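Local coordinates for protein phosphatidylinositol-specific phospholipase C1 (Streptomyces antibioticus, PDB 3H4X) that belongs to the phosphatidylinositol-specific phospholipase C family and folds as a barrel of mostly parallel strands surrounded by helices, at residues F104-S109 / L148-L153. Sequence-based numbering, arbitrary orientation.
With EOH (ethanol), chain K.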
ATOM      1  N   PHE A 104       0.980 -13.385  -7.693  1.00  9.05           N
ATOM      2  CA  PHE A 104       1.531 -12.580  -6.605  1.00  8.65           C
ATOM      3  C   PHE A 104       2.923 -13.072  -6.210  1.00  8.48           C
ATOM      4  O   PHE A 104       3.834 -12.269  -5.987  1.00  8.47           O
ATOM      5  CB  PHE A 104       0.575 -12.584  -5.411  1.00  9.02           C
ATOM      6  CG  PHE A 104       1.002 -11.700  -4.263  1.00  9.17           C
ATOM      7  CD1 PHE A 104       1.549 -10.443  -4.482  1.00  9.59           C
ATOM      8  CD2 PHE A 104       0.810 -12.120  -2.958  1.00  9.56           C
ATOM      9  CE1 PHE A 104       1.919  -9.631  -3.415  1.00 10.59           C
ATOM     10  CE2 PHE A 104       1.176 -11.314  -1.893  1.00 10.27           C
ATOM     11  CZ  PHE A 104       1.729 -10.070  -2.124  1.00 10.91           C
ATOM     12  N   ALA A 105       3.094 -14.388  -6.126  1.00  8.60           N
ATOM     13  CA  ALA A 105       4.412 -14.942  -5.842  1.00  8.82           C
ATOM     14  C   ALA A 105       5.437 -14.476  -6.878  1.00  8.90           C
ATOM     15  O   ALA A 105       6.592 -14.207  -6.540  1.00  9.21           O
ATOM     16  CB  ALA A 105       4.360 -16.463  -5.769  1.00  9.45           C
ATOM     17  N   GLY A 106       5.017 -14.385  -8.137  1.00  9.07           N
ATOM     18  CA  GLY A 106       5.893 -13.896  -9.197  1.00  9.31           C
ATOM     19  C   GLY A 106       6.257 -12.433  -9.015  1.00  9.12           C
ATOM     20  O   GLY A 106       7.404 -12.034  -9.226  1.00  9.38           O
ATOM     21  N   CYS A 107       5.277 -11.628  -8.624  1.00  8.82           N
ATOM     22  CA  CYS A 107       5.525 -10.228  -8.323  1.00  9.12           C
ATOM     23  C   CYS A 107       6.551 -10.086  -7.201  1.00  8.59           C
ATOM     24  O   CYS A 107       7.499  -9.305  -7.295  1.00  8.39           O
ATOM     25  CB  CYS A 107       4.218  -9.547  -7.924  1.00  9.41           C
ATOM     26  SG  CYS A 107       4.398  -7.818  -7.495  1.00 13.33           S
ATOM     27  N   LEU A 108       6.350 -10.843  -6.129  1.00  8.02           N
ATOM     28  CA  LEU A 108       7.255 -10.813  -4.992  1.00  7.89           C
ATOM     29  C   LEU A 108       8.664 -11.243  -5.387  1.00  7.98           C
ATOM     30  O   LEU A 108       9.649 -10.699  -4.885  1.00  8.07           O
ATOM     31  CB  LEU A 108       6.714 -11.689  -3.862  1.00  7.95           C
ATOM     32  CG  LEU A 108       5.435 -11.187  -3.188  1.00  7.80           C
ATOM     33  CD1 LEU A 108       4.843 -12.294  -2.330  1.00  8.52           C
ATOM     34  CD2 LEU A 108       5.700  -9.930  -2.367  1.00  8.94           C
ATOM     35  N   SER A 109       8.762 -12.217  -6.285  1.00  8.61           N
ATOM     36  CA  SER A 109      10.063 -12.621  -6.801  1.00  9.37           C
ATOM     37  C   SER A 109      10.737 -11.470  -7.546  1.00  9.22           C
ATOM     38  O   SER A 109      11.933 -11.228  -7.372  1.00  9.14           O
ATOM     39  CB  SER A 109       9.934 -13.844  -7.710  1.00  9.92           C
ATOM     40  OG  SER A 109       9.545 -14.988  -6.974  1.00 12.38           O
ATOM     41  N   LEU A 148       3.922 -16.109   2.835  1.00  7.87           N
ATOM     42  CA  LEU A 148       4.451 -15.954   1.487  1.00  7.88           C
ATOM     43  C   LEU A 148       5.392 -14.759   1.408  1.00  7.48           C
ATOM     44  O   LEU A 148       6.470 -14.843   0.824  1.00  7.56           O
ATOM     45  CB  LEU A 148       3.312 -15.799   0.481  1.00  8.21           C
ATOM     46  CG  LEU A 148       3.739 -15.506  -0.959  1.00  9.15           C
ATOM     47  CD1 LEU A 148       4.639 -16.601  -1.524  1.00 10.17           C
ATOM     48  CD2 LEU A 148       2.511 -15.319  -1.828  1.00  9.83           C
ATOM     49  N   ILE A 149       4.981 -13.637   1.988  1.00  7.67           N
ATOM     50  CA  ILE A 149       5.825 -12.453   1.977  1.00  8.05           C
ATOM     51  C   ILE A 149       7.120 -12.690   2.756  1.00  8.16           C
ATOM     52  O   ILE A 149       8.196 -12.296   2.304  1.00  8.49           O
ATOM     53  CB  ILE A 149       5.061 -11.210   2.480  1.00  7.94           C
ATOM     54  CG1 ILE A 149       4.005 -10.804   1.444  1.00  8.56           C
ATOM     55  CG2 ILE A 149       6.018 -10.059   2.754  1.00  8.77           C
ATOM     56  CD1 ILE A 149       3.070  -9.718   1.899  1.00  9.32           C
ATOM     57  N   ARG A 150       7.029 -13.354   3.906  1.00  8.10           N
ATOM     58  CA  ARG A 150       8.234 -13.699   4.668  1.00  8.64           C
ATOM     59  C   ARG A 150       9.173 -14.556   3.828  1.00  8.62           C
ATOM     60  O   ARG A 150      10.379 -14.333   3.811  1.00  8.84           O
ATOM     61  CB  ARG A 150       7.896 -14.445   5.967  1.00  9.22           C
ATOM     62  CG  ARG A 150       7.258 -13.591   7.052  1.00 10.04           C
ATOM     63  CD  ARG A 150       7.356 -14.233   8.443  1.00 11.02           C
ATOM     64  NE  ARG A 150       6.896 -15.620   8.463  1.00 11.15           N
ATOM     65  CZ  ARG A 150       5.626 -15.993   8.598  1.00 10.41           C
ATOM     66  NH1 ARG A 150       4.665 -15.083   8.727  1.00 10.40           N
ATOM     67  NH2 ARG A 150       5.313 -17.282   8.598  1.00 11.30           N
ATOM     68  N   GLN A 151       8.616 -15.541   3.135  1.00  8.54           N
ATOM     69  CA  GLN A 151       9.417 -16.449   2.320  1.00  8.88           C
ATOM     70  C   GLN A 151      10.139 -15.711   1.197  1.00  8.64           C
ATOM     71  O   GLN A 151      11.316 -15.954   0.936  1.00  9.04           O
ATOM     72  CB  GLN A 151       8.532 -17.557   1.745  1.00  9.37           C
ATOM     73  CG  GLN A 151       9.288 -18.644   0.993  1.00 11.29           C
ATOM     74  CD  GLN A 151       9.352 -18.405  -0.500  1.00 13.24           C
ATOM     75  OE1 GLN A 151       8.373 -17.992  -1.121  1.00 14.54           O
ATOM     76  NE2 GLN A 151      10.510 -18.689  -1.094  1.00 14.43           N
ATOM     77  N   LYS A 152       9.433 -14.804   0.532  1.00  8.23           N
ATOM     78  CA  LYS A 152       9.989 -14.126  -0.634  1.00  8.52           C
ATOM     79  C   LYS A 152      10.923 -12.969  -0.292  1.00  8.69           C
ATOM     80  O   LYS A 152      11.927 -12.758  -0.971  1.00  8.70           O
ATOM     81  CB  LYS A 152       8.867 -13.618  -1.538  1.00  8.70           C
ATOM     82  CG  LYS A 152       8.073 -14.722  -2.213  1.00 10.09           C
ATOM     83  CD  LYS A 152       8.860 -15.387  -3.326  1.00 12.64           C
ATOM     84  CE  LYS A 152       7.981 -16.357  -4.100  1.00 14.29           C
ATOM     85  NZ  LYS A 152       8.700 -16.947  -5.258  1.00 16.60           N
ATOM     86  N   LEU A 153      10.578 -12.212   0.745  1.00  8.76           N
ATOM     87  CA  LEU A 153      11.254 -10.941   1.019  1.00  9.55           C
ATOM     88  C   LEU A 153      11.998 -10.887   2.350  1.00 10.30           C
ATOM     89  O   LEU A 153      12.900 -10.070   2.527  1.00 10.59           O
ATOM     90  CB  LEU A 153      10.254  -9.786   0.962  1.00  9.22           C
ATOM     91  CG  LEU A 153       9.691  -9.480  -0.422  1.00  9.77           C
ATOM     92  CD1 LEU A 153       8.657  -8.371  -0.337  1.00  9.75           C
ATOM     93  CD2 LEU A 153      10.818  -9.099  -1.370  1.00 11.75           C
TER
HETATM   94  C1  EOH K 349       7.446 -17.108  -7.945  1.00 29.61           C
HETATM   95  C2  EOH K 349       8.828 -17.175  -8.585  1.00 29.71           C
HETATM   96  O   EOH K 349       7.204 -18.204  -7.092  1.00 29.68           O
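L108 of helix 104-117 fits as a knob into a hole formed by L148, I149, K152 and L153 of helix 142-153, packing together two helices on the outside of the barrel. The short segments run roughly parallel, crossing at -33° with axes 9.6 Å apart. L108 CD1 lies 3.7 Å from L148 CG, while CD2 reaches L153 CD1 at 3.9 Å. F104, its chi1 near 180° (-176°), lays one ring face over L108 CD1 of its own helix and brings CD2 to 3.8 Å from L148 CD2; I149 CD1 approaches the ring edge. Beneath this layer, F191 of strand 189-195 touches L108, I149 and L153, joining both helices to the barrel wall.

On the more exposed side, K152 lays its CB and CG against L108 CB, then bends at chi2 (-73°) to pass its CE 3.5 Å from A105 O. NZ donates a hydrogen bond to O of an ethanol (2.7 Å), probably from the crystallisation liquor; a second one, to S109 OG, is doubtful because OG and the ethanol clash. The contact is thus amphipathic: F104, L108, I149 and L153 fill the barrel side, while the aliphatic part of K152 covers L108 and carries its probably charged amine outward.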